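Side-chain contacts in sialyltransferase 0160 (Photobacterium damselae, PDB 4R84), which transfers sialic acid from CMP-sialic acid to galactoside acceptors, probably in alpha-2,6 linkage, using a GT-B glycosyltransferase fold preceded by a PKD-like domain: residues D39-E44 with Y145-R150; P69-S74 with Y94-K99; P214-L219 with N265-T270; I384-A387 with P393-L396; D415-L418 with D423-N426. All coordinates share one frame; numbering follows the deposited sequence.

Contact 1 (D39-E44 with Y145-R150); sequences DVVETE and YPSNQR
The flat group in this contact is the carboxylate of Glu-44, and Ser-147 OG comes in from the syn side of Glu-44 OE1, the side of the second oxygen, close to the plane of the group. The contact joins two beta turns: a type II turn, Val-41 to Glu-44, leaving strand 31-41 of the PKD-like domain, and a type I turn, Tyr-145 to Asn-148, leading from helix 129-144 into strand 149-154 of the Rossmann-type part. Ser-147 OG donates to Glu-44 OE1 at 2.6 Å, using the syn lone pair of that oxygen. Glu-44 OE2 is therefore also near, 3.3 Å from Ser-147 OG. The methylene carbon follows the hydroxyl, with Ser-147 CB 3.4 Å from Glu-44 OE2. Ser-147 was modelled in two conformers; the bond is described for one of them, and its persistence is therefore doubtful. Glu-44 reaches across with CG anti to the carbonyl carbon (chi1 -61°) and the chain extended beyond it. Each turn is closed by its own backbone bond, Glu-44 N to Val-41 O and Asn-148 N to Tyr-145 O. Around the contact, Glu-42 pairs with Arg-196 and Asn-148 ND2 bonds to Glu-121, so further polar links flank this small surface bridge between the domains. Beside the polar pair lies one apolar approach: the branch of Val-41 set anti to the carbonyl carbon faces the serine methylene, with Val-41 CG2 4.2 Å from Ser-147 CB.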
# COMPACT_ATOMS: atom_id res chain seq x y z
N ASP A 39 -15.63 -10.55 16.87
CA ASP A 39 -16.44 -10.73 15.67
C ASP A 39 -16.40 -12.20 15.26
O ASP A 39 -15.33 -12.81 15.29
CB ASP A 39 -15.94 -9.86 14.51
CG ASP A 39 -16.20 -8.38 14.73
OD1 ASP A 39 -16.95 -8.04 15.68
OD2 ASP A 39 -15.68 -7.56 13.95
N VAL A 40 -17.55 -12.76 14.90
CA VAL A 40 -17.58 -14.12 14.38
C VAL A 40 -18.20 -14.07 12.99
O VAL A 40 -19.32 -13.59 12.80
CB VAL A 40 -18.38 -15.08 15.31
CG1 VAL A 40 -18.19 -16.55 14.87
CG2 VAL A 40 -17.95 -14.92 16.77
N VAL A 41 -17.45 -14.56 12.00
CA VAL A 41 -17.93 -14.57 10.64
C VAL A 41 -19.04 -15.59 10.51
O VAL A 41 -18.95 -16.67 11.09
CB VAL A 41 -16.79 -14.89 9.65
CG1 VAL A 41 -17.33 -15.00 8.23
CG2 VAL A 41 -15.74 -13.79 9.75
N GLU A 42 -20.09 -15.23 9.79
CA GLU A 42 -21.20 -16.16 9.51
C GLU A 42 -20.69 -17.54 9.12
O GLU A 42 -19.80 -17.67 8.29
CB GLU A 42 -22.10 -15.61 8.40
CG GLU A 42 -22.88 -14.38 8.78
CD GLU A 42 -23.86 -13.91 7.72
OE1 GLU A 42 -23.73 -14.27 6.52
OE2 GLU A 42 -24.78 -13.16 8.09
N THR A 43 -21.29 -18.56 9.74
CA THR A 43 -21.00 -20.00 9.59
C THR A 43 -19.74 -20.48 10.32
O THR A 43 -19.53 -21.68 10.45
CB THR A 43 -20.88 -20.47 8.09
OG1 THR A 43 -19.59 -20.13 7.57
CG2 THR A 43 -22.00 -19.90 7.22
N GLU A 44 -18.92 -19.56 10.85
CA GLU A 44 -17.72 -19.98 11.58
C GLU A 44 -18.04 -20.19 13.07
O GLU A 44 -19.08 -19.77 13.56
CB GLU A 44 -16.59 -18.94 11.38
CG GLU A 44 -16.19 -18.81 9.91
CD GLU A 44 -14.87 -18.10 9.68
OE1 GLU A 44 -14.28 -17.58 10.65
OE2 GLU A 44 -14.41 -18.07 8.52
N TYR A 145 -7.18 -10.61 11.00
CA TYR A 145 -8.41 -11.13 10.38
C TYR A 145 -8.12 -12.45 9.67
O TYR A 145 -8.12 -12.54 8.43
CB TYR A 145 -9.00 -10.11 9.41
CG TYR A 145 -9.37 -8.81 10.08
CD1 TYR A 145 -10.54 -8.71 10.82
CD2 TYR A 145 -8.54 -7.70 10.00
CE1 TYR A 145 -10.88 -7.52 11.45
CE2 TYR A 145 -8.87 -6.50 10.63
CZ TYR A 145 -10.05 -6.43 11.35
OH TYR A 145 -10.39 -5.25 11.99
N PRO A 146 -7.90 -13.51 10.45
CA PRO A 146 -7.42 -14.75 9.86
C PRO A 146 -8.43 -15.46 8.97
O PRO A 146 -8.05 -16.38 8.25
CB PRO A 146 -7.08 -15.61 11.09
CG PRO A 146 -7.86 -15.04 12.19
CD PRO A 146 -8.00 -13.58 11.92
N SER A 147 -9.70 -15.04 9.01
CA SER A 147 -10.72 -15.67 8.17
C SER A 147 -10.82 -15.04 6.78
O SER A 147 -11.36 -15.65 5.86
CB SER A 147 -12.09 -15.61 8.86
OG SER A 147 -12.07 -16.30 10.10
N ASN A 148 -10.30 -13.82 6.62
CA ASN A 148 -10.48 -13.09 5.36
C ASN A 148 -9.74 -13.71 4.19
O ASN A 148 -8.57 -14.06 4.31
CB ASN A 148 -10.02 -11.63 5.50
CG ASN A 148 -10.93 -10.82 6.40
OD1 ASN A 148 -11.78 -11.37 7.11
ND2 ASN A 148 -10.76 -9.51 6.38
N GLN A 149 -10.44 -13.85 3.06
CA GLN A 149 -9.83 -14.24 1.81
C GLN A 149 -9.32 -12.99 1.08
O GLN A 149 -9.90 -11.91 1.20
CB GLN A 149 -10.84 -14.98 0.93
CG GLN A 149 -10.29 -15.49 -0.38
CD GLN A 149 -9.18 -16.49 -0.18
OE1 GLN A 149 -9.22 -17.33 0.73
NE2 GLN A 149 -8.15 -16.40 -1.03
N ARG A 150 -8.21 -13.15 0.36
CA ARG A 150 -7.59 -12.04 -0.36
C ARG A 150 -7.39 -12.43 -1.80
O ARG A 150 -6.88 -13.51 -2.09
CB ARG A 150 -6.24 -11.66 0.27
CG ARG A 150 -6.34 -11.36 1.76
CD ARG A 150 -5.05 -10.84 2.45
NE ARG A 150 -5.50 -10.40 3.76
CZ ARG A 150 -5.65 -11.19 4.82
NH1 ARG A 150 -5.20 -12.44 4.83
NH2 ARG A 150 -6.18 -10.68 5.92

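Contact 2 (P69-S74 with Y94-K99); sequences PILNES and YCFTFK
Ile-70 CG2 touches two aromatic rings of one strand, 3.8 Å from Tyr-94 CD2 and equally 3.8 Å from Phe-96 CZ. The setting is the PKD-like beta domain at the N-terminal end of the chain: residues 69-74 belong to the loop between strands 59-66 and 81-84, and the loop lies over Tyr-94 and Phe-96 of strand 92-101. Tyr-94 and Phe-96 alternate with Cys-95 along the strand and so project from the same face, both toward the loop. The methyl comes to Phe-96 at the ring edge, near its plane. The isoleucine side chain crosses each ring at about a right angle. Its torsion explains which branch does the touching: with CG1 anti to the backbone N (chi1 -161°), the gamma methyl CG2 falls between the N and the carbonyl carbon and is the group presented to the rings. Leu-71 adds a looser touch farther along the strand, against the same phenyl ring. One shell out, Gln-64 OE1 accepts from the backbone N of both Ile-70 and Leu-71, a polar grip that holds the loop over the sheet. Phe-83 meets the Tyr-94 ring edge-to-face and also touches Ile-70. On the strand's other face, Cys-95 is joined by a disulfide to Cys-66 at the end of strand 59-66, which ties the base of the loop to the strand it covers. Approaching the Phe-96 ring obliquely, Leu-71 CD1 lies 4.3 Å from Phe-96 CE1.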
# COMPACT_ATOMS: atom_id res chain seq x y z
N PRO A 69 -32.47 -15.46 20.78
CA PRO A 69 -32.14 -16.66 21.56
C PRO A 69 -31.46 -17.75 20.74
O PRO A 69 -31.95 -18.13 19.68
CB PRO A 69 -33.52 -17.14 22.07
CG PRO A 69 -34.33 -15.88 22.14
CD PRO A 69 -33.87 -15.04 20.97
N ILE A 70 -30.33 -18.24 21.23
CA ILE A 70 -29.53 -19.19 20.48
C ILE A 70 -28.83 -20.19 21.41
O ILE A 70 -28.33 -21.23 20.97
CB ILE A 70 -28.47 -18.46 19.60
CG1 ILE A 70 -27.96 -19.38 18.49
CG2 ILE A 70 -27.34 -17.96 20.46
CD1 ILE A 70 -27.05 -18.66 17.48
N LEU A 71 -28.82 -19.89 22.71
CA LEU A 71 -28.17 -20.77 23.67
C LEU A 71 -28.98 -22.04 23.81
O LEU A 71 -30.17 -21.96 24.10
CB LEU A 71 -28.01 -20.07 25.03
CG LEU A 71 -27.16 -20.81 26.06
CD1 LEU A 71 -25.75 -20.99 25.55
CD2 LEU A 71 -27.16 -20.08 27.40
N ASN A 72 -28.35 -23.19 23.61
CA ASN A 72 -29.00 -24.48 23.81
C ASN A 72 -29.11 -24.79 25.30
O ASN A 72 -28.21 -24.46 26.07
CB ASN A 72 -28.23 -25.61 23.12
CG ASN A 72 -28.25 -25.51 21.61
OD1 ASN A 72 -29.31 -25.30 21.01
ND2 ASN A 72 -27.09 -25.66 21.00
N GLU A 73 -30.19 -25.45 25.71
CA GLU A 73 -30.39 -25.75 27.12
C GLU A 73 -29.23 -26.52 27.74
O GLU A 73 -28.79 -26.21 28.85
CB GLU A 73 -31.69 -26.54 27.31
CG GLU A 73 -32.20 -26.59 28.75
CD GLU A 73 -32.53 -25.22 29.32
OE1 GLU A 73 -32.79 -24.28 28.54
OE2 GLU A 73 -32.53 -25.09 30.56
N SER A 74 -28.68 -27.48 26.99
CA SER A 74 -27.62 -28.33 27.50
C SER A 74 -26.35 -27.56 27.81
O SER A 74 -25.60 -27.90 28.72
CB SER A 74 -27.32 -29.44 26.49
OG SER A 74 -26.94 -28.90 25.24
N TYR A 94 -24.59 -10.93 20.11
CA TYR A 94 -25.05 -11.98 21.01
C TYR A 94 -24.20 -11.88 22.25
O TYR A 94 -22.97 -11.90 22.15
CB TYR A 94 -24.89 -13.35 20.35
CG TYR A 94 -25.76 -13.57 19.14
CD1 TYR A 94 -25.43 -13.04 17.91
CD2 TYR A 94 -26.91 -14.35 19.23
CE1 TYR A 94 -26.22 -13.23 16.82
CE2 TYR A 94 -27.71 -14.55 18.14
CZ TYR A 94 -27.36 -13.99 16.93
OH TYR A 94 -28.16 -14.19 15.83
N CYS A 95 -24.84 -11.78 23.41
CA CYS A 95 -24.15 -11.55 24.67
C CYS A 95 -24.29 -12.78 25.57
O CYS A 95 -25.40 -13.29 25.76
CB CYS A 95 -24.78 -10.36 25.37
SG CYS A 95 -25.14 -9.02 24.21
N PHE A 96 -23.19 -13.28 26.15
CA PHE A 96 -23.25 -14.47 27.03
C PHE A 96 -22.52 -14.19 28.33
O PHE A 96 -21.49 -13.51 28.35
CB PHE A 96 -22.64 -15.69 26.34
CG PHE A 96 -23.29 -16.02 25.03
CD1 PHE A 96 -24.43 -16.80 24.98
CD2 PHE A 96 -22.79 -15.49 23.84
CE1 PHE A 96 -25.04 -17.09 23.76
CE2 PHE A 96 -23.39 -15.78 22.64
CZ PHE A 96 -24.51 -16.58 22.59
N THR A 97 -23.09 -14.66 29.44
CA THR A 97 -22.46 -14.49 30.74
C THR A 97 -22.25 -15.83 31.43
O THR A 97 -23.18 -16.65 31.57
CB THR A 97 -23.30 -13.56 31.65
OG1 THR A 97 -23.24 -12.23 31.14
CG2 THR A 97 -22.77 -13.56 33.07
N PHE A 98 -21.00 -16.09 31.82
CA PHE A 98 -20.70 -17.27 32.62
C PHE A 98 -20.54 -16.85 34.07
O PHE A 98 -19.87 -15.85 34.36
CB PHE A 98 -19.43 -17.97 32.13
CG PHE A 98 -19.00 -19.12 33.00
CD1 PHE A 98 -19.51 -20.39 32.79
CD2 PHE A 98 -18.10 -18.92 34.04
CE1 PHE A 98 -19.12 -21.46 33.60
CE2 PHE A 98 -17.70 -19.98 34.85
CZ PHE A 98 -18.21 -21.24 34.63
N LYS A 99 -21.14 -17.61 34.97
CA LYS A 99 -20.95 -17.40 36.40
C LYS A 99 -20.46 -18.68 37.03
O LYS A 99 -21.07 -19.73 36.86
CB LYS A 99 -22.25 -16.95 37.08
CG LYS A 99 -22.71 -15.56 36.68
CD LYS A 99 -24.10 -15.24 37.21
CE LYS A 99 -24.56 -13.87 36.73
NZ LYS A 99 -25.99 -13.62 37.07

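Contact 3 (P214-L219 with N265-T270); sequences PIIQPL and NYLAGT
Gln-217 lays its amide nitrogen over one face of the Tyr-266 ring, displaced toward the rim, with Gln-217 NE2 3.3 Å from Tyr-266 CE2. The amide and ring planes are 34° apart, so the overlap is tilted. The same nitrogen donates to the backbone: Gln-217 NE2 lies 2.9 Å from Tyr-266 O, the N-H pointing at it nearly straight (165°). This acceptor lies in the plane of the amide, whereas the donor stands well above the carbonyl plane, off the lone pairs. Tyr-266 O also accepts from Gly-269 N, which arrives from the opposite face as part of the Schellman motif that terminates helix 252-267. An extended chain beyond CG lets Gln-217 reach from helix 213-219 to this helix end, and Gln-217 CG passes 3.6 Å from Leu-267 O.

Water 1 makes a second polar link, donating to Gln-217 O at 2.8 Å and to Leu-267 O at 2.7 Å. On the buried side, Ile-216 CG2 packs 4.2 Å from Leu-267 CD2, and Trp-284 touches both residues. Phe-209 packs against the tyrosine ring as well.

Tyr-266 O already has one backbone donor at this helix C-terminus, and the glutamine amide is a second, while the water adds an O-H at Leu-267 O. Together they probably ease the partial negative charge gathered there.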
# COMPACT_ATOMS: atom_id res chain seq x y z
N PRO A 214 -14.98 -2.07 -13.08
CA PRO A 214 -15.32 -3.38 -13.63
C PRO A 214 -15.79 -4.40 -12.61
O PRO A 214 -16.45 -5.37 -12.98
CB PRO A 214 -14.01 -3.85 -14.26
CG PRO A 214 -13.30 -2.59 -14.60
CD PRO A 214 -13.62 -1.66 -13.48
N ILE A 215 -15.44 -4.19 -11.34
CA ILE A 215 -15.88 -5.07 -10.28
C ILE A 215 -17.16 -4.53 -9.64
O ILE A 215 -18.12 -5.29 -9.37
CB ILE A 215 -14.80 -5.23 -9.18
CG1 ILE A 215 -13.51 -5.79 -9.78
CG2 ILE A 215 -15.33 -6.14 -8.06
CD1 ILE A 215 -12.29 -5.68 -8.84
N ILE A 216 -17.19 -3.23 -9.39
CA ILE A 216 -18.34 -2.61 -8.73
C ILE A 216 -19.62 -2.68 -9.57
O ILE A 216 -20.69 -2.98 -9.04
CB ILE A 216 -18.05 -1.15 -8.38
CG1 ILE A 216 -17.00 -1.10 -7.27
CG2 ILE A 216 -19.34 -0.43 -7.95
CD1 ILE A 216 -16.56 0.29 -6.90
N GLN A 217 -19.52 -2.44 -10.88
CA GLN A 217 -20.72 -2.40 -11.73
C GLN A 217 -21.57 -3.68 -11.71
O GLN A 217 -22.78 -3.60 -11.51
CB GLN A 217 -20.34 -2.06 -13.17
CG GLN A 217 -20.08 -0.58 -13.39
CD GLN A 217 -19.66 -0.27 -14.81
OE1 GLN A 217 -19.04 -1.09 -15.48
NE2 GLN A 217 -20.02 0.91 -15.29
N PRO A 218 -20.97 -4.87 -11.95
CA PRO A 218 -21.86 -6.04 -11.94
C PRO A 218 -22.40 -6.43 -10.56
O PRO A 218 -23.36 -7.20 -10.48
CB PRO A 218 -20.97 -7.16 -12.51
CG PRO A 218 -19.58 -6.72 -12.24
CD PRO A 218 -19.59 -5.23 -12.34
N LEU A 219 -21.82 -5.89 -9.49
CA LEU A 219 -22.29 -6.22 -8.15
C LEU A 219 -23.23 -5.15 -7.62
O LEU A 219 -23.77 -5.30 -6.52
CB LEU A 219 -21.11 -6.36 -7.19
CG LEU A 219 -20.12 -7.50 -7.45
CD1 LEU A 219 -18.91 -7.35 -6.54
CD2 LEU A 219 -20.80 -8.85 -7.27
N ASN A 265 -23.69 7.45 -11.21
CA ASN A 265 -24.58 6.88 -12.21
C ASN A 265 -23.87 5.88 -13.11
O ASN A 265 -24.47 4.92 -13.58
CB ASN A 265 -25.22 7.97 -13.06
CG ASN A 265 -26.14 8.87 -12.27
OD1 ASN A 265 -26.65 8.48 -11.22
ND2 ASN A 265 -26.35 10.08 -12.76
N TYR A 266 -22.58 6.12 -13.36
CA TYR A 266 -21.79 5.20 -14.16
C TYR A 266 -21.65 3.87 -13.42
O TYR A 266 -21.81 2.80 -14.01
CB TYR A 266 -20.41 5.80 -14.46
CG TYR A 266 -19.55 4.92 -15.33
CD1 TYR A 266 -19.72 4.91 -16.71
CD2 TYR A 266 -18.56 4.12 -14.78
CE1 TYR A 266 -18.93 4.10 -17.51
CE2 TYR A 266 -17.77 3.32 -15.57
CZ TYR A 266 -17.96 3.31 -16.94
OH TYR A 266 -17.17 2.52 -17.75
N LEU A 267 -21.34 3.96 -12.13
CA LEU A 267 -21.21 2.77 -11.32
C LEU A 267 -22.54 2.03 -11.20
O LEU A 267 -22.57 0.80 -11.23
CB LEU A 267 -20.66 3.11 -9.92
CG LEU A 267 -19.25 3.71 -9.85
CD1 LEU A 267 -18.84 3.96 -8.39
CD2 LEU A 267 -18.27 2.77 -10.53
N ALA A 268 -23.63 2.79 -11.11
CA ALA A 268 -24.97 2.21 -10.95
C ALA A 268 -25.49 1.57 -12.25
O ALA A 268 -26.53 0.91 -12.25
CB ALA A 268 -25.96 3.26 -10.45
N GLY A 269 -24.77 1.81 -13.34
CA GLY A 269 -25.11 1.24 -14.64
C GLY A 269 -26.36 1.82 -15.26
O GLY A 269 -27.09 1.13 -15.97
N THR A 270 -26.60 3.10 -15.00
CA THR A 270 -27.76 3.78 -15.56
C THR A 270 -27.32 4.84 -16.56
O THR A 270 -28.15 5.52 -17.16
CB THR A 270 -28.63 4.42 -14.48
OG1 THR A 270 -27.86 5.37 -13.74
CG2 THR A 270 -29.18 3.36 -13.53
O HOH W 1 -23.94 -1.21 -12.36

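Contact 4 (I384-A387 with P393-L396); sequences INNA and PYYL
Ala-387, the residue most covered here, meets Leu-396 twice, once through its carbonyl and once through its methyl. Leu-396 N donates to Ala-387 O at 2.9 Å, with an angle of 157° at the hydrogen, and the donor lies in the carbonyl plane on a lone pair. Alongside this bond, Ala-387 CB packs 4.0 Å from Leu-396 CG, a branch point that is itself 3.4 Å from Ala-387 O. The same oxygen is approached by Tyr-395, whose CA-H points to it with Tyr-395 CA 3.5 Å from Ala-387 O. The ring of that tyrosine follows: CG anti to the backbone N (chi1 179°) leaves Tyr-395 CD1 3.4 Å from Ala-387 O.

Asn-386 and Tyr-394 are the next most covered, and their meeting is looser. Asn-386 ND2 stands 4.4 Å from Tyr-394 CD2, while the nearest approaches of Tyr-394 to the helix involve backbone atoms, as with Ala-387 CA, 3.7 Å from Tyr-394 O. Pro-393 CB sits over the centre of one face of the Tyr-394 ring.

These residues fold the segment after helix 373-388 back against its last turn before the chain enters strand 401-405 of the C-terminal Rossmann-type domain. Phe-464 of strand 462-468 touches both Ala-387 and Leu-396, and Asn-463 bonds to Leu-396 O, so the turn-back is fastened to strand 462-468. A fairly straight N-H, together with a weaker C-H donor, gives the carbonyl of Ala-387, near the helix end, donors from the following segment, and probably offsets some of the helix-end charge.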
# COMPACT_ATOMS: atom_id res chain seq x y z
N ILE A 384 28.80 9.27 -12.48
CA ILE A 384 29.41 8.78 -11.24
C ILE A 384 30.82 9.34 -11.06
O ILE A 384 31.21 9.74 -9.96
CB ILE A 384 29.48 7.25 -11.23
CG1 ILE A 384 28.08 6.67 -11.41
CG2 ILE A 384 30.14 6.75 -9.93
CD1 ILE A 384 28.06 5.18 -11.69
N ASN A 385 31.59 9.35 -12.15
CA ASN A 385 32.94 9.91 -12.11
C ASN A 385 32.94 11.34 -11.62
O ASN A 385 33.78 11.72 -10.80
CB ASN A 385 33.59 9.82 -13.49
CG ASN A 385 34.15 8.44 -13.78
OD1 ASN A 385 34.59 7.75 -12.86
ND2 ASN A 385 34.12 8.03 -15.04
N ASN A 386 31.98 12.14 -12.09
CA ASN A 386 31.85 13.51 -11.61
C ASN A 386 31.49 13.55 -10.14
O ASN A 386 31.98 14.41 -9.40
CB ASN A 386 30.79 14.26 -12.41
CG ASN A 386 31.26 14.64 -13.80
OD1 ASN A 386 32.19 14.04 -14.34
ND2 ASN A 386 30.60 15.63 -14.39
N ALA A 387 30.63 12.63 -9.71
CA ALA A 387 30.14 12.60 -8.33
C ALA A 387 31.22 12.30 -7.31
O ALA A 387 31.16 12.78 -6.18
CB ALA A 387 29.00 11.58 -8.20
N PRO A 393 32.47 20.15 -9.78
CA PRO A 393 31.48 21.02 -9.15
C PRO A 393 30.35 20.20 -8.55
O PRO A 393 29.66 20.67 -7.64
CB PRO A 393 30.96 21.87 -10.31
CG PRO A 393 32.06 21.85 -11.33
CD PRO A 393 32.64 20.46 -11.22
N TYR A 394 30.19 18.98 -9.05
CA TYR A 394 29.08 18.14 -8.63
C TYR A 394 29.53 17.01 -7.72
O TYR A 394 28.83 16.01 -7.55
CB TYR A 394 28.37 17.60 -9.87
CG TYR A 394 28.10 18.73 -10.82
CD1 TYR A 394 27.08 19.65 -10.59
CD2 TYR A 394 28.88 18.89 -11.97
CE1 TYR A 394 26.85 20.70 -11.46
CE2 TYR A 394 28.65 19.94 -12.84
CZ TYR A 394 27.63 20.83 -12.59
OH TYR A 394 27.41 21.87 -13.46
N TYR A 395 30.70 17.18 -7.13
CA TYR A 395 31.21 16.29 -6.10
C TYR A 395 30.14 16.11 -5.03
O TYR A 395 29.44 17.06 -4.68
CB TYR A 395 32.49 16.88 -5.51
CG TYR A 395 33.16 16.11 -4.39
CD1 TYR A 395 33.42 14.75 -4.51
CD2 TYR A 395 33.59 16.76 -3.25
CE1 TYR A 395 34.05 14.06 -3.49
CE2 TYR A 395 34.23 16.08 -2.24
CZ TYR A 395 34.46 14.74 -2.36
OH TYR A 395 35.10 14.06 -1.35
N LEU A 396 29.96 14.88 -4.56
CA LEU A 396 28.94 14.60 -3.55
C LEU A 396 29.19 15.39 -2.26
O LEU A 396 28.27 15.58 -1.47
CB LEU A 396 28.87 13.10 -3.23
CG LEU A 396 28.37 12.11 -4.29
CD1 LEU A 396 28.61 10.69 -3.81
CD2 LEU A 396 26.89 12.30 -4.59

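Contact 5 (D415-L418 with D423-N426); sequences DIIL and DMIN
Leu-418 and Met-424 both carry CG anti to the backbone N, chi1 -170° and -172°, and these rotations send the two side chains across the gap between helix and strand. The methionine stays extended through chi2 and then bends at its thioether (chi3 62°), which turns the terminal methyl in against the helix backbone. Met-424 CE thereby comes 3.6 Å from Leu-418 CA and 3.6 Å from Ile-417 O. The leucine answers with one branch, Leu-418 CD1 lying 3.7 Å from Met-424 CE, and Ile-417 contributes its gamma methyl, Ile-417 CG2 at 4.1 Å from Met-424 CE. The thioether methyl is thus lodged among two side chains and the backbone of the helix's last turns, in van der Waals contact.

The other branch of Leu-418 serves a different partner. Leu-418 CD2 is 3.6 Å from Asn-426 CB and 3.8 Å from Asn-426 OD1, the two side chains crossing at about a right angle. One leucine therefore touches both Met-424, just before strand 425-427, and Asn-426 in it. Between them, Ile-425 points away from the helix, toward helix 344-353, and its backbone pairs with Leu-402 and Phe-404.

Phe-404 of strand 401-405 touches Ile-417, Met-424 and Asn-426 alike. Helix 412-419, connecting strand 401-405 to strand 425-427 and packed against them, with 425-427 an edge strand of the four-stranded parallel sheet, completes the beta-alpha-beta unit of a Rossmann fold, here in the GT-B domain near the bound CMP-3F-Neu5Ac.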
# COMPACT_ATOMS: atom_id res chain seq x y z
N ASP A 415 25.56 -4.00 -16.25
CA ASP A 415 26.85 -4.69 -16.21
C ASP A 415 28.03 -3.75 -16.52
O ASP A 415 29.08 -3.84 -15.89
CB ASP A 415 26.89 -5.86 -17.18
CG ASP A 415 25.78 -6.86 -16.94
OD1 ASP A 415 25.36 -7.03 -15.78
OD2 ASP A 415 25.37 -7.52 -17.92
N ILE A 416 27.84 -2.89 -17.52
CA ILE A 416 28.88 -1.94 -17.94
C ILE A 416 29.19 -0.96 -16.82
O ILE A 416 30.36 -0.74 -16.48
CB ILE A 416 28.46 -1.16 -19.20
CG1 ILE A 416 28.40 -2.10 -20.41
CG2 ILE A 416 29.42 -0.00 -19.48
CD1 ILE A 416 27.75 -1.50 -21.62
N ILE A 417 28.14 -0.39 -16.23
CA ILE A 417 28.32 0.57 -15.14
C ILE A 417 28.98 -0.08 -13.92
O ILE A 417 29.96 0.47 -13.38
CB ILE A 417 26.97 1.19 -14.71
CG1 ILE A 417 26.37 2.01 -15.86
CG2 ILE A 417 27.12 2.05 -13.45
CD1 ILE A 417 24.92 2.42 -15.64
N LEU A 418 28.48 -1.23 -13.50
CA LEU A 418 29.05 -1.89 -12.33
C LEU A 418 30.52 -2.22 -12.57
O LEU A 418 31.36 -2.05 -11.69
CB LEU A 418 28.25 -3.15 -11.97
CG LEU A 418 28.57 -3.81 -10.63
CD1 LEU A 418 28.30 -2.83 -9.49
CD2 LEU A 418 27.76 -5.10 -10.46
N ASP A 423 35.21 -1.36 -6.91
CA ASP A 423 34.83 -1.51 -5.51
C ASP A 423 33.39 -1.11 -5.23
O ASP A 423 32.98 -1.00 -4.08
CB ASP A 423 35.75 -0.66 -4.63
CG ASP A 423 37.16 -1.21 -4.55
OD1 ASP A 423 37.36 -2.44 -4.69
OD2 ASP A 423 38.09 -0.40 -4.35
N MET A 424 32.60 -0.96 -6.29
CA MET A 424 31.20 -0.58 -6.15
C MET A 424 30.38 -1.83 -5.86
O MET A 424 30.58 -2.87 -6.48
CB MET A 424 30.69 0.15 -7.39
CG MET A 424 29.28 0.76 -7.22
SD MET A 424 28.83 1.90 -8.56
CE MET A 424 28.86 0.82 -9.97
N ILE A 425 29.52 -1.75 -4.85
CA ILE A 425 28.70 -2.90 -4.47
C ILE A 425 27.33 -2.83 -5.13
O ILE A 425 26.68 -1.79 -5.10
CB ILE A 425 28.56 -2.99 -2.94
CG1 ILE A 425 29.92 -3.33 -2.34
CG2 ILE A 425 27.52 -4.07 -2.57
CD1 ILE A 425 30.05 -3.12 -0.83
N ASN A 426 26.89 -3.95 -5.72
CA ASN A 426 25.61 -4.01 -6.42
C ASN A 426 24.42 -4.28 -5.49
O ASN A 426 24.49 -5.13 -4.61
CB ASN A 426 25.66 -5.10 -7.49
CG ASN A 426 24.49 -5.05 -8.45
OD1 ASN A 426 24.34 -4.09 -9.20
ND2 ASN A 426 23.66 -6.09 -8.45

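In the fold
From the N terminus, contact 1 closes a long loop of 100 residues, joining the turn after strand 31-41 to the turn before strand 149-154 and so linking the PKD-like and Rossmann-type parts. Contact 2 lies within that span and closes a short loop in the PKD-like domain, on the same large sheet; its nearest atoms are about 8 Å from contact 1. The other three follow in series, and none cross. Contact 3, closing a 45-residue loop, ties helix 213-219 to the end of helix 252-267. Contacts 4 and 5, across the chain's centre from the rest, close tight loops after helices 373-388 and 412-419 and touch through Ile-384 CD1 and Ile-417 CG2, 3.7 Å apart.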